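Glycoside hydrolase family 31 (Trueperella pyogenes, PDB 5I0E) probably hydrolyses alpha-glucosidic linkages in alpha-glucans or oligosaccharides, as many glycoside hydrolases of family 31 do, and binds alpha-D-glucopyranose. Local coordinates at residues I2-R7 with I33-S38; G8-Y13 with W473-R478; T209-P214 with T520-H525; G526-G531 with C553-W558. One frame throughout, in Å; residues are numbered along the deposited sequence.

Contact 1 (I2-R7 with I33-S38); sequences ITHRPR and IGATTS
Thr3 and Thr36 form an antiparallel hydrogen-bonded pair, with Thr3 N to Thr36 O at 2.8 Å and Thr36 N to Thr3 O at 3.0 Å, and beside it Ile2 and Thr37 make a non-hydrogen-bonded pair. The backbone of 2-7 then leaves the strand, but the histidine ring of His4 continues the pairing: ND1 donates to Gly34 O at 2.7 Å, the oxygen lying at the ring edge only 7° out of its plane. With CG anti to the backbone N (chi1 178°), the ring reaches over to 33-38 and stands where a further backbone donor might have been. With a leucine in its place, Gly34 O and Tyr107 OH would probably both lose their imidazole partner. Ile2 CG2 rests on the methyl of Ala35, CB, at 4.2 Å. On the other face of the strand pair from Ile2, Thr3 and Thr36 lie side by side, Thr3 CB 3.5 Å from Thr36 OG1. The contact adds the short strand 2-3 to strand 31-37 of the antiparallel N-terminal sheet. His4 NE2 is hydrogen-bonded to Tyr107 OH, its ring meets Phe124 edge-to-face, and Ile2 packs on Phe109 and Ala111 of strand 105-113 and on Met44 of strand 41-49.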
loop_
_atom_site.group_PDB
_atom_site.type_symbol
_atom_site.label_atom_id
_atom_site.label_comp_id
_atom_site.label_asym_id
_atom_site.label_seq_id
_atom_site.Cartn_x
_atom_site.Cartn_y
_atom_site.Cartn_z
ATOM N N ILE A 2 7.802 -36.151 0.482
ATOM C CA ILE A 2 7.653 -35.324 -0.714
ATOM C C ILE A 2 6.622 -34.241 -0.423
ATOM O O ILE A 2 5.553 -34.519 0.122
ATOM C CB ILE A 2 7.220 -36.164 -1.933
ATOM C CG1 ILE A 2 8.224 -37.300 -2.162
ATOM C CG2 ILE A 2 7.124 -35.295 -3.187
ATOM C CD1 ILE A 2 7.881 -38.255 -3.296
ATOM N N THR A 3 6.957 -33.005 -0.771
ATOM C CA THR A 3 6.039 -31.892 -0.627
ATOM C C THR A 3 5.666 -31.397 -2.029
ATOM O O THR A 3 6.532 -31.161 -2.870
ATOM C CB THR A 3 6.656 -30.775 0.243
ATOM O OG1 THR A 3 6.837 -31.264 1.575
ATOM C CG2 THR A 3 5.760 -29.546 0.295
ATOM N N HIS A 4 4.363 -31.286 -2.265
ATOM C CA HIS A 4 3.811 -30.674 -3.459
ATOM C C HIS A 4 2.523 -29.943 -3.102
ATOM O O HIS A 4 1.608 -30.532 -2.510
ATOM C CB HIS A 4 3.532 -31.720 -4.536
ATOM C CG HIS A 4 2.919 -31.151 -5.781
ATOM N ND1 HIS A 4 3.647 -30.445 -6.717
ATOM C CD2 HIS A 4 1.643 -31.171 -6.234
ATOM C CE1 HIS A 4 2.849 -30.071 -7.700
ATOM N NE2 HIS A 4 1.627 -30.496 -7.429
ATOM N N ARG A 5 2.478 -28.664 -3.475
ATOM C CA ARG A 5 1.344 -27.772 -3.251
ATOM C C ARG A 5 1.021 -27.120 -4.582
ATOM O O ARG A 5 1.811 -26.326 -5.072
ATOM C CB ARG A 5 1.719 -26.676 -2.261
ATOM C CG ARG A 5 1.990 -27.159 -0.851
ATOM C CD ARG A 5 2.456 -26.014 0.035
ATOM N NE ARG A 5 3.727 -25.453 -0.436
ATOM C CZ ARG A 5 4.271 -24.315 -0.004
ATOM N NH1 ARG A 5 3.667 -23.582 0.937
ATOM N NH2 ARG A 5 5.438 -23.901 -0.513
ATOM N N PRO A 6 -0.125 -27.464 -5.184
ATOM C CA PRO A 6 -0.455 -27.012 -6.542
ATOM C C PRO A 6 -0.286 -25.510 -6.830
ATOM O O PRO A 6 0.200 -25.147 -7.908
ATOM C CB PRO A 6 -1.911 -27.430 -6.681
ATOM C CG PRO A 6 -1.971 -28.694 -5.909
ATOM C CD PRO A 6 -1.070 -28.504 -4.726
ATOM N N ARG A 7 -0.679 -24.669 -5.875
ATOM C CA ARG A 7 -0.523 -23.207 -5.970
ATOM C C ARG A 7 0.773 -22.688 -5.333
ATOM O O ARG A 7 1.111 -21.512 -5.474
ATOM C CB ARG A 7 -1.714 -22.520 -5.298
ATOM C CG ARG A 7 -3.054 -22.763 -5.974
ATOM C CD ARG A 7 -4.203 -22.223 -5.130
ATOM N NE ARG A 7 -4.922 -23.296 -4.441
ATOM C CZ ARG A 7 -4.771 -23.677 -3.169
ATOM N NH1 ARG A 7 -3.906 -23.089 -2.333
ATOM N NH2 ARG A 7 -5.519 -24.681 -2.719
ATOM N N ILE A 33 5.681 -28.770 -13.554
ATOM C CA ILE A 33 5.330 -29.495 -12.342
ATOM C C ILE A 33 6.568 -29.581 -11.468
ATOM O O ILE A 33 7.587 -30.134 -11.887
ATOM C CB ILE A 33 4.826 -30.899 -12.690
ATOM C CG1 ILE A 33 3.744 -30.793 -13.776
ATOM C CG2 ILE A 33 4.298 -31.591 -11.440
ATOM C CD1 ILE A 33 3.167 -32.109 -14.241
ATOM N N GLY A 34 6.475 -29.026 -10.262
ATOM C CA GLY A 34 7.589 -29.051 -9.307
ATOM C C GLY A 34 7.211 -29.760 -8.033
ATOM O O GLY A 34 6.027 -29.751 -7.660
ATOM N N ALA A 35 8.214 -30.362 -7.373
ATOM C CA ALA A 35 8.066 -30.955 -6.019
ATOM C C ALA A 35 9.397 -30.958 -5.241
ATOM O O ALA A 35 10.473 -31.023 -5.845
ATOM C CB ALA A 35 7.506 -32.365 -6.115
ATOM N N THR A 36 9.324 -30.878 -3.909
ATOM C CA THR A 36 10.522 -30.874 -3.047
ATOM C C THR A 36 10.568 -32.097 -2.126
ATOM O O THR A 36 9.533 -32.658 -1.789
ATOM C CB THR A 36 10.603 -29.608 -2.167
ATOM O OG1 THR A 36 9.329 -29.347 -1.571
ATOM C CG2 THR A 36 11.030 -28.401 -2.991
ATOM N N THR A 37 11.774 -32.493 -1.723
ATOM C CA THR A 37 11.959 -33.576 -0.757
ATOM C C THR A 37 12.541 -33.028 0.539
ATOM O O THR A 37 13.348 -32.112 0.506
ATOM C CB THR A 37 12.892 -34.670 -1.315
ATOM O OG1 THR A 37 14.150 -34.097 -1.680
ATOM C CG2 THR A 37 12.275 -35.323 -2.535
ATOM N N SER A 38 12.149 -33.598 1.673
ATOM C CA SER A 38 12.694 -33.161 2.979
ATOM C C SER A 38 14.117 -33.672 3.261
ATOM O O SER A 38 14.840 -33.079 4.061
ATOM C CB SER A 38 11.771 -33.575 4.117
ATOM O OG SER A 38 11.641 -34.977 4.142
#

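Contact 2 (G8-Y13 with W473-R478); sequences GIEHPY and WGSDLR
Ile9 starts the contact by laying CG1 near CE3 of the Trp473 indole, at 4.3 Å, where the N-terminal domain meets a loop of the family 31 TIM barrel that follows strand 463-466. Glu10, at positive phi, sends an extended side chain to the type I beta turn Gly474-Leu477. Its OE1 accepts two bonds from Ser475: OG nearly along the C-O axis, and the backbone N at 3.0 Å from above the carboxylate plane. Its OE2 lies 3.8 Å from Asp476 OD1, a like-charge approach probably eased by Arg7, which forms salt bridges to both carboxylates. His11 lies alongside the indole, pointing the same way, the ring planes at 60°; its CA sits over the face of the six-membered ring, 4.0 Å from the centroid. Trp473 CG is anti to its own carbonyl carbon (chi1 -62°), which turns one face of the indole to His11 and Pro12. Were Trp473 an alanine, His11 and Pro12 would probably lose the flat surface they rest on, with a gap left between the domains. Pro12 crosses the indole at about a right angle, and its CD makes a CH-pi contact over the five-membered ring, 4.0 Å from that centroid and 17° off the ring normal.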
loop_
_atom_site.group_PDB
_atom_site.type_symbol
_atom_site.label_atom_id
_atom_site.label_comp_id
_atom_site.label_asym_id
_atom_site.label_seq_id
_atom_site.Cartn_x
_atom_site.Cartn_y
_atom_site.Cartn_z
ATOM N N GLY A 8 1.478 -23.554 -4.609
ATOM C CA GLY A 8 2.744 -23.201 -3.978
ATOM C C GLY A 8 2.569 -22.291 -2.771
ATOM O O GLY A 8 1.544 -22.343 -2.088
ATOM N N ILE A 9 3.578 -21.452 -2.530
ATOM C CA ILE A 9 3.555 -20.438 -1.460
ATOM C C ILE A 9 2.562 -19.286 -1.730
ATOM O O ILE A 9 2.159 -18.586 -0.798
ATOM C CB ILE A 9 4.991 -19.891 -1.193
ATOM C CG1 ILE A 9 5.079 -19.133 0.135
ATOM C CG2 ILE A 9 5.504 -19.024 -2.341
ATOM C CD1 ILE A 9 6.507 -18.833 0.547
ATOM N N GLU A 10 2.173 -19.106 -2.994
ATOM C CA GLU A 10 1.231 -18.042 -3.427
ATOM C C GLU A 10 1.745 -16.613 -3.134
ATOM O O GLU A 10 0.999 -15.736 -2.715
ATOM C CB GLU A 10 -0.184 -18.285 -2.870
ATOM C CG GLU A 10 -0.649 -19.728 -3.041
ATOM C CD GLU A 10 -2.119 -19.955 -2.706
ATOM O OE1 GLU A 10 -2.980 -19.396 -3.434
ATOM O OE2 GLU A 10 -2.409 -20.708 -1.727
ATOM N N HIS A 11 3.043 -16.425 -3.359
ATOM C CA HIS A 11 3.659 -15.106 -3.513
ATOM C C HIS A 11 3.033 -14.591 -4.817
ATOM O O HIS A 11 3.106 -15.272 -5.822
ATOM C CB HIS A 11 5.189 -15.263 -3.635
ATOM C CG HIS A 11 5.967 -13.979 -3.693
ATOM N ND1 HIS A 11 5.901 -13.106 -4.757
ATOM C CD2 HIS A 11 6.908 -13.473 -2.856
ATOM C CE1 HIS A 11 6.722 -12.092 -4.551
ATOM N NE2 HIS A 11 7.348 -12.292 -3.403
ATOM N N PRO A 12 2.361 -13.432 -4.789
ATOM C CA PRO A 12 1.596 -12.983 -5.969
ATOM C C PRO A 12 2.378 -12.845 -7.289
ATOM O O PRO A 12 1.821 -13.026 -8.358
ATOM C CB PRO A 12 1.035 -11.621 -5.533
ATOM C CG PRO A 12 1.791 -11.233 -4.310
ATOM C CD PRO A 12 2.217 -12.502 -3.654
ATOM N N TYR A 13 3.645 -12.483 -7.189
ATOM C CA TYR A 13 4.521 -12.286 -8.343
ATOM C C TYR A 13 5.627 -13.321 -8.521
ATOM O O TYR A 13 6.568 -13.084 -9.280
ATOM C CB TYR A 13 5.128 -10.884 -8.242
ATOM C CG TYR A 13 4.078 -9.799 -8.289
ATOM C CD1 TYR A 13 3.391 -9.523 -9.484
ATOM C CD2 TYR A 13 3.753 -9.052 -7.147
ATOM C CE1 TYR A 13 2.421 -8.525 -9.544
ATOM C CE2 TYR A 13 2.791 -8.049 -7.199
ATOM C CZ TYR A 13 2.123 -7.788 -8.397
ATOM O OH TYR A 13 1.161 -6.808 -8.455
ATOM N N TRP A 473 -0.990 -14.441 2.309
ATOM C CA TRP A 473 -0.919 -15.107 1.010
ATOM C C TRP A 473 -1.639 -16.457 1.099
ATOM O O TRP A 473 -1.368 -17.253 1.999
ATOM C CB TRP A 473 0.534 -15.350 0.596
ATOM C CG TRP A 473 1.400 -14.112 0.418
ATOM C CD1 TRP A 473 0.981 -12.803 0.276
ATOM C CD2 TRP A 473 2.835 -14.081 0.328
ATOM N NE1 TRP A 473 2.064 -11.977 0.130
ATOM C CE2 TRP A 473 3.214 -12.731 0.148
ATOM C CE3 TRP A 473 3.841 -15.063 0.403
ATOM C CZ2 TRP A 473 4.569 -12.336 0.034
ATOM C CZ3 TRP A 473 5.185 -14.669 0.291
ATOM C CH2 TRP A 473 5.533 -13.318 0.117
ATOM N N GLY A 474 -2.552 -16.712 0.164
ATOM C CA GLY A 474 -3.207 -18.010 0.058
ATOM C C GLY A 474 -4.665 -17.853 -0.299
ATOM O O GLY A 474 -5.401 -17.226 0.451
ATOM N N SER A 475 -5.070 -18.417 -1.441
ATOM C CA SER A 475 -6.477 -18.445 -1.886
ATOM C C SER A 475 -7.409 -19.168 -0.909
ATOM O O SER A 475 -8.578 -18.818 -0.776
ATOM C CB SER A 475 -6.600 -19.166 -3.239
ATOM O OG SER A 475 -5.607 -18.731 -4.138
ATOM N N ASP A 476 -6.881 -20.181 -0.243
ATOM C CA ASP A 476 -7.683 -21.053 0.612
ATOM C C ASP A 476 -7.642 -20.721 2.113
ATOM O O ASP A 476 -8.063 -21.543 2.914
ATOM C CB ASP A 476 -7.297 -22.521 0.356
ATOM C CG ASP A 476 -5.802 -22.796 0.528
ATOM O OD1 ASP A 476 -4.996 -21.842 0.747
ATOM O OD2 ASP A 476 -5.443 -23.996 0.410
ATOM N N LEU A 477 -7.177 -19.524 2.495
ATOM C CA LEU A 477 -7.162 -19.116 3.914
ATOM C C LEU A 477 -8.588 -18.851 4.397
ATOM O O LEU A 477 -9.443 -18.563 3.589
ATOM C CB LEU A 477 -6.287 -17.880 4.111
ATOM C CG LEU A 477 -4.813 -18.025 3.719
ATOM C CD1 LEU A 477 -4.089 -16.698 3.925
ATOM C CD2 LEU A 477 -4.119 -19.157 4.468
ATOM N N ARG A 478 -8.847 -18.980 5.701
ATOM C CA ARG A 478 -10.203 -18.778 6.262
ATOM C C ARG A 478 -10.267 -17.566 7.182
ATOM O O ARG A 478 -9.452 -17.432 8.073
ATOM C CB ARG A 478 -10.686 -19.986 7.081
ATOM C CG ARG A 478 -10.353 -21.364 6.552
ATOM C CD ARG A 478 -10.858 -21.577 5.142
ATOM N NE ARG A 478 -11.053 -23.009 4.863
ATOM C CZ ARG A 478 -12.104 -23.741 5.243
ATOM N NH1 ARG A 478 -13.107 -23.207 5.951
ATOM N NH2 ARG A 478 -12.152 -25.024 4.901
#

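Contact 3 (T209-P214 with T520-H525); sequences TYLPMP and TGSQAH
Met213 and Gln523 meet across a buried junction between the chain around strand 212-213, ahead of the corner at Pro214, and the loop joining strands 514-515 and 527-529 of the TIM barrel; residues 522-524 of that loop form a 3-10 turn. Van der Waals contact does the joining, for no hydrogen bond links the two segments. The Met213 side chain, extended beyond CG, approaches Gln523 from the opposite direction and brings CE to 3.4 Å and SD to 3.5 Å from Gln523 NE2, while CG lies 3.7 Å from Thr520 N. Leu211 adds a lighter touch, CD1 to Ser522 CB at 4.3 Å. Phe280 of helix 273-284 packs against both Met213 and Gln523.

The polar bonds serve each segment separately. Thr209 OG1 accepts from Leu211 N, an ST turn. Gln523 bends at chi2 (92°), which folds its amide back along its own loop: OE1 accepts from Gly521 N in the carbonyl plane at 3.0 Å, and NE2 bonds to Cys553 O, so both ends of the buried amide are satisfied and its rotation is fixed. Ser522 OG is paired with Phe519 N. At the corner the proline ring crosses the threonine side chain obliquely, with Pro214 CD 3.1 Å from Thr520 OG1.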
loop_
_atom_site.group_PDB
_atom_site.type_symbol
_atom_site.label_atom_id
_atom_site.label_comp_id
_atom_site.label_asym_id
_atom_site.label_seq_id
_atom_site.Cartn_x
_atom_site.Cartn_y
_atom_site.Cartn_z
ATOM N N THR A 209 2.285 -2.143 -6.195
ATOM C CA THR A 209 1.835 -1.183 -5.199
ATOM C C THR A 209 1.282 -1.834 -3.936
ATOM O O THR A 209 0.838 -2.998 -3.965
ATOM C CB THR A 209 0.799 -0.199 -5.809
ATOM O OG1 THR A 209 0.280 0.663 -4.782
ATOM C CG2 THR A 209 -0.336 -0.924 -6.477
ATOM N N TYR A 210 1.328 -1.051 -2.857
ATOM C CA TYR A 210 0.764 -1.399 -1.556
ATOM C C TYR A 210 -0.735 -1.129 -1.510
ATOM O O TYR A 210 -1.436 -1.655 -0.627
ATOM C CB TYR A 210 1.329 -0.518 -0.433
ATOM C CG TYR A 210 2.821 -0.423 -0.247
ATOM C CD1 TYR A 210 3.498 -1.337 0.555
ATOM C CD2 TYR A 210 3.552 0.640 -0.793
ATOM C CE1 TYR A 210 4.867 -1.232 0.774
ATOM C CE2 TYR A 210 4.924 0.745 -0.596
ATOM C CZ TYR A 210 5.574 -0.184 0.196
ATOM O OH TYR A 210 6.927 -0.099 0.428
ATOM N N LEU A 211 -1.215 -0.266 -2.407
ATOM C CA LEU A 211 -2.572 0.258 -2.310
ATOM C C LEU A 211 -3.239 0.323 -3.688
ATOM O O LEU A 211 -3.550 1.410 -4.186
ATOM C CB LEU A 211 -2.518 1.609 -1.599
ATOM C CG LEU A 211 -3.714 2.553 -1.448
ATOM C CD1 LEU A 211 -5.051 1.856 -1.347
ATOM C CD2 LEU A 211 -3.525 3.513 -0.272
ATOM N N PRO A 212 -3.473 -0.856 -4.304
ATOM C CA PRO A 212 -4.170 -0.888 -5.572
ATOM C C PRO A 212 -5.667 -0.808 -5.361
ATOM O O PRO A 212 -6.150 -0.995 -4.241
ATOM C CB PRO A 212 -3.797 -2.261 -6.119
ATOM C CG PRO A 212 -3.725 -3.106 -4.904
ATOM C CD PRO A 212 -3.232 -2.217 -3.794
ATOM N N MET A 213 -6.398 -0.546 -6.429
ATOM C CA MET A 213 -7.863 -0.656 -6.434
ATOM C C MET A 213 -8.298 -1.085 -7.831
ATOM O O MET A 213 -7.648 -0.720 -8.798
ATOM C CB MET A 213 -8.534 0.675 -6.061
ATOM C CG MET A 213 -8.211 1.198 -4.664
ATOM S SD MET A 213 -9.097 2.735 -4.410
ATOM C CE MET A 213 -8.372 3.398 -2.913
ATOM N N PRO A 214 -9.394 -1.859 -7.951
ATOM C CA PRO A 214 -9.854 -2.309 -9.269
ATOM C C PRO A 214 -10.835 -1.303 -9.847
ATOM O O PRO A 214 -12.022 -1.597 -10.039
ATOM C CB PRO A 214 -10.512 -3.654 -8.960
ATOM C CG PRO A 214 -10.974 -3.541 -7.535
ATOM C CD PRO A 214 -10.290 -2.353 -6.897
ATOM N N THR A 520 -9.973 -0.867 -2.111
ATOM C CA THR A 520 -11.310 -0.296 -2.136
ATOM C C THR A 520 -11.870 -0.288 -0.724
ATOM O O THR A 520 -11.913 -1.341 -0.087
ATOM C CB THR A 520 -12.216 -1.137 -3.036
ATOM O OG1 THR A 520 -11.543 -1.399 -4.271
ATOM C CG2 THR A 520 -13.525 -0.424 -3.311
ATOM N N GLY A 521 -12.236 0.906 -0.231
ATOM C CA GLY A 521 -12.663 1.107 1.163
ATOM C C GLY A 521 -11.717 1.936 2.016
ATOM O O GLY A 521 -12.148 2.602 2.952
ATOM N N SER A 522 -10.430 1.901 1.676
ATOM C CA SER A 522 -9.380 2.611 2.404
ATOM C C SER A 522 -9.611 4.112 2.499
ATOM O O SER A 522 -9.127 4.754 3.450
ATOM C CB SER A 522 -7.990 2.334 1.790
ATOM O OG SER A 522 -7.512 1.035 2.123
ATOM N N GLN A 523 -10.347 4.665 1.534
ATOM C CA GLN A 523 -10.667 6.095 1.502
ATOM C C GLN A 523 -11.254 6.601 2.816
ATOM O O GLN A 523 -10.974 7.722 3.203
ATOM C CB GLN A 523 -11.664 6.423 0.385
ATOM C CG GLN A 523 -11.160 6.180 -1.029
ATOM C CD GLN A 523 -11.506 4.797 -1.548
ATOM O OE1 GLN A 523 -11.711 3.858 -0.769
ATOM N NE2 GLN A 523 -11.570 4.662 -2.869
ATOM N N ALA A 524 -12.054 5.771 3.488
ATOM C CA ALA A 524 -12.742 6.163 4.719
ATOM C C ALA A 524 -11.916 6.056 6.009
ATOM O O ALA A 524 -12.378 6.480 7.056
ATOM C CB ALA A 524 -14.034 5.354 4.873
ATOM N N HIS A 525 -10.708 5.507 5.942
ATOM C CA HIS A 525 -9.992 5.087 7.130
ATOM C C HIS A 525 -8.602 5.695 7.191
ATOM O O HIS A 525 -7.619 5.103 6.723
ATOM C CB HIS A 525 -9.929 3.553 7.155
ATOM C CG HIS A 525 -11.280 2.903 7.215
ATOM N ND1 HIS A 525 -12.127 3.048 8.297
ATOM C CD2 HIS A 525 -11.937 2.120 6.326
ATOM C CE1 HIS A 525 -13.250 2.384 8.068
ATOM N NE2 HIS A 525 -13.164 1.816 6.879
#

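Contact 4 (G526-G531 with C553-W558); sequences GLYWAG and CGILYW. With GLC (alpha-D-glucopyranose), chain B.
Tyr528 and Ile555 form the close-packed side of the contact, crossing at about a right angle: Ile555 CG2 lies 3.8 Å from Tyr528 CB, and CD1 of the isoleucine stands over one face of the phenol ring. Leu527 CG meets Tyr557 CB, also at 3.8 Å. Further on, the methyl of Ala530, CB, touches Trp558 CZ2 at 3.7 Å; the indole reaches that far because its CG is anti to the backbone N (chi1 178°), and its NE1 is held by Glu180. Between these groups Tyr528 N donates to Tyr557 O at 2.8 Å, and the Trp558 CA-H points at Tyr528 O. Tyr528 and Trp558 are bridged in parallel, joining strands 527-529 and 558-561 of the TIM barrel through the beta-alpha-beta crossover made by helix 537-551; a Schellman motif at Gly554 ends that helix. Toward Gly526 the direct pairing gives way to water: one molecule donates to Gly526 O and accepts from Tyr557 N, each at 3.0 Å. Trp529 turns away from 553-558 to the sugar side, where the bound glucose O2 approaches the edge of its indole, 3.5 Å from Trp529 CZ2; Lys465, which makes a cation-pi contact with this indole, also bonds to the glucose.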
loop_
_atom_site.group_PDB
_atom_site.type_symbol
_atom_site.label_atom_id
_atom_site.label_comp_id
_atom_site.label_asym_id
_atom_site.label_seq_id
_atom_site.Cartn_x
_atom_site.Cartn_y
_atom_site.Cartn_z
ATOM N N GLY A 526 -8.526 6.887 7.768
ATOM C CA GLY A 526 -7.260 7.481 8.147
ATOM C C GLY A 526 -6.406 8.038 7.030
ATOM O O GLY A 526 -6.915 8.393 5.963
ATOM N N LEU A 527 -5.100 8.092 7.301
ATOM C CA LEU A 527 -4.107 8.747 6.437
ATOM C C LEU A 527 -3.305 7.653 5.802
ATOM O O LEU A 527 -3.334 6.503 6.288
ATOM C CB LEU A 527 -3.168 9.631 7.267
ATOM C CG LEU A 527 -3.671 10.984 7.784
ATOM C CD1 LEU A 527 -5.096 10.992 8.298
ATOM C CD2 LEU A 527 -2.731 11.504 8.853
ATOM N N TYR A 528 -2.573 8.025 4.742
ATOM C CA TYR A 528 -1.758 7.113 3.949
ATOM C C TYR A 528 -0.388 7.730 3.616
ATOM O O TYR A 528 -0.287 8.941 3.472
ATOM C CB TYR A 528 -2.554 6.665 2.700
ATOM C CG TYR A 528 -3.686 5.785 3.122
ATOM C CD1 TYR A 528 -4.913 6.327 3.519
ATOM C CD2 TYR A 528 -3.500 4.401 3.247
ATOM C CE1 TYR A 528 -5.938 5.502 4.008
ATOM C CE2 TYR A 528 -4.523 3.575 3.699
ATOM C CZ TYR A 528 -5.730 4.123 4.094
ATOM O OH TYR A 528 -6.722 3.287 4.577
ATOM N N TRP A 529 0.675 6.922 3.588
ATOM C CA TRP A 529 1.998 7.349 3.067
ATOM C C TRP A 529 2.453 6.361 2.015
ATOM O O TRP A 529 2.004 5.225 2.011
ATOM C CB TRP A 529 3.052 7.557 4.186
ATOM C CG TRP A 529 3.973 6.385 4.552
ATOM C CD1 TRP A 529 5.266 6.222 4.168
ATOM C CD2 TRP A 529 3.681 5.278 5.416
ATOM N NE1 TRP A 529 5.791 5.068 4.697
ATOM C CE2 TRP A 529 4.836 4.466 5.463
ATOM C CE3 TRP A 529 2.554 4.900 6.185
ATOM C CZ2 TRP A 529 4.899 3.292 6.233
ATOM C CZ3 TRP A 529 2.619 3.734 6.945
ATOM C CH2 TRP A 529 3.777 2.939 6.953
ATOM N N ALA A 530 3.363 6.794 1.145
ATOM C CA ALA A 530 3.769 6.024 -0.059
ATOM C C ALA A 530 4.744 4.851 0.156
ATOM O O ALA A 530 5.094 4.165 -0.805
ATOM C CB ALA A 530 4.331 6.967 -1.105
ATOM N N GLY A 531 5.140 4.598 1.405
ATOM C CA GLY A 531 6.002 3.479 1.745
ATOM C C GLY A 531 7.500 3.723 1.611
ATOM O O GLY A 531 7.972 4.846 1.752
ATOM N N CYS A 553 -8.020 8.265 -6.804
ATOM C CA CYS A 553 -8.906 7.200 -6.369
ATOM C C CYS A 553 -9.473 7.468 -4.972
ATOM O O CYS A 553 -9.992 6.541 -4.329
ATOM C CB CYS A 553 -8.163 5.862 -6.419
ATOM S SG CYS A 553 -7.320 5.624 -8.010
ATOM N N GLY A 554 -9.401 8.726 -4.527
ATOM C CA GLY A 554 -10.010 9.153 -3.272
ATOM C C GLY A 554 -9.190 8.968 -1.997
ATOM O O GLY A 554 -9.748 9.058 -0.900
ATOM N N ILE A 555 -7.885 8.706 -2.135
ATOM C CA ILE A 555 -6.970 8.721 -1.000
ATOM C C ILE A 555 -6.507 10.161 -0.807
ATOM O O ILE A 555 -5.542 10.615 -1.438
ATOM C CB ILE A 555 -5.767 7.789 -1.217
ATOM C CG1 ILE A 555 -6.223 6.338 -1.416
ATOM C CG2 ILE A 555 -4.783 7.890 -0.058
ATOM C CD1 ILE A 555 -6.995 5.716 -0.261
ATOM N N LEU A 556 -7.198 10.873 0.076
ATOM C CA LEU A 556 -7.054 12.321 0.182
ATOM C C LEU A 556 -5.872 12.714 1.036
ATOM O O LEU A 556 -5.123 13.605 0.667
ATOM C CB LEU A 556 -8.320 12.922 0.777
ATOM C CG LEU A 556 -8.458 14.445 0.754
ATOM C CD1 LEU A 556 -8.855 14.907 -0.636
ATOM C CD2 LEU A 556 -9.512 14.895 1.758
ATOM N N TYR A 557 -5.738 12.069 2.197
ATOM C CA TYR A 557 -4.715 12.405 3.159
ATOM C C TYR A 557 -3.460 11.560 2.946
ATOM O O TYR A 557 -3.196 10.586 3.666
ATOM C CB TYR A 557 -5.241 12.237 4.577
ATOM C CG TYR A 557 -6.496 12.998 4.917
ATOM C CD1 TYR A 557 -6.461 14.367 5.116
ATOM C CD2 TYR A 557 -7.714 12.329 5.120
ATOM C CE1 TYR A 557 -7.623 15.073 5.465
ATOM C CE2 TYR A 557 -8.876 13.008 5.482
ATOM C CZ TYR A 557 -8.838 14.385 5.653
ATOM O OH TYR A 557 -9.971 15.098 6.008
ATOM N N TRP A 558 -2.669 11.964 1.961
ATOM C CA TRP A 558 -1.519 11.221 1.500
ATOM C C TRP A 558 -0.223 11.948 1.823
ATOM O O TRP A 558 -0.141 13.167 1.694
ATOM C CB TRP A 558 -1.647 11.022 -0.008
ATOM C CG TRP A 558 -0.521 10.327 -0.633
ATOM C CD1 TRP A 558 -0.413 9.011 -0.863
ATOM C CD2 TRP A 558 0.687 10.924 -1.088
ATOM N NE1 TRP A 558 0.797 8.732 -1.453
ATOM C CE2 TRP A 558 1.493 9.900 -1.594
ATOM C CE3 TRP A 558 1.170 12.236 -1.116
ATOM C CZ2 TRP A 558 2.752 10.148 -2.143
ATOM C CZ3 TRP A 558 2.412 12.476 -1.644
ATOM C CH2 TRP A 558 3.194 11.440 -2.149
HETATM C C1 GLC B . 8.233 -0.680 7.475
HETATM C C2 GLC B . 7.825 0.770 7.228
HETATM C C3 GLC B . 8.947 1.724 7.612
HETATM C C4 GLC B . 9.316 1.494 9.078
HETATM C C5 GLC B . 9.677 0.033 9.325
HETATM C C6 GLC B . 9.861 -0.171 10.829
HETATM O O1 GLC B . 9.284 -0.985 6.566
HETATM O O2 GLC B . 7.467 0.938 5.858
HETATM O O3 GLC B . 8.501 3.071 7.422
HETATM O O4 GLC B . 10.404 2.344 9.492
HETATM O O5 GLC B . 8.675 -0.865 8.826
HETATM O O6 GLC B . 10.410 -1.475 11.078
HETATM O O HOH W 1 -6.741 9.394 3.091
#

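How the contacts relate
The contacts run from the N-terminal sheet into the core of the TIM barrel. Contacts 1 and 2 have centres about 15 Å apart and follow one another along residues 2-13, touching also where Arg7 CD packs near Ser475 OG; the sheet is thereby tied to a barrel loop more than 400 residues further along. Contact 3, about 20 Å from contact 2 between centres, sets the chain at 209-214, just ahead of strand 215-219, against the loop that leads into strand 527-529. Contact 4 continues directly from residue 525, its centre about 9 Å from that of contact 3, and joins neighbouring barrel strands beside the bound glucose. Ser522 O and Tyr528 OH, probably hydrogen-bonded, connect these two, whereas contact 1 is about 40 Å from contact 4 between centres.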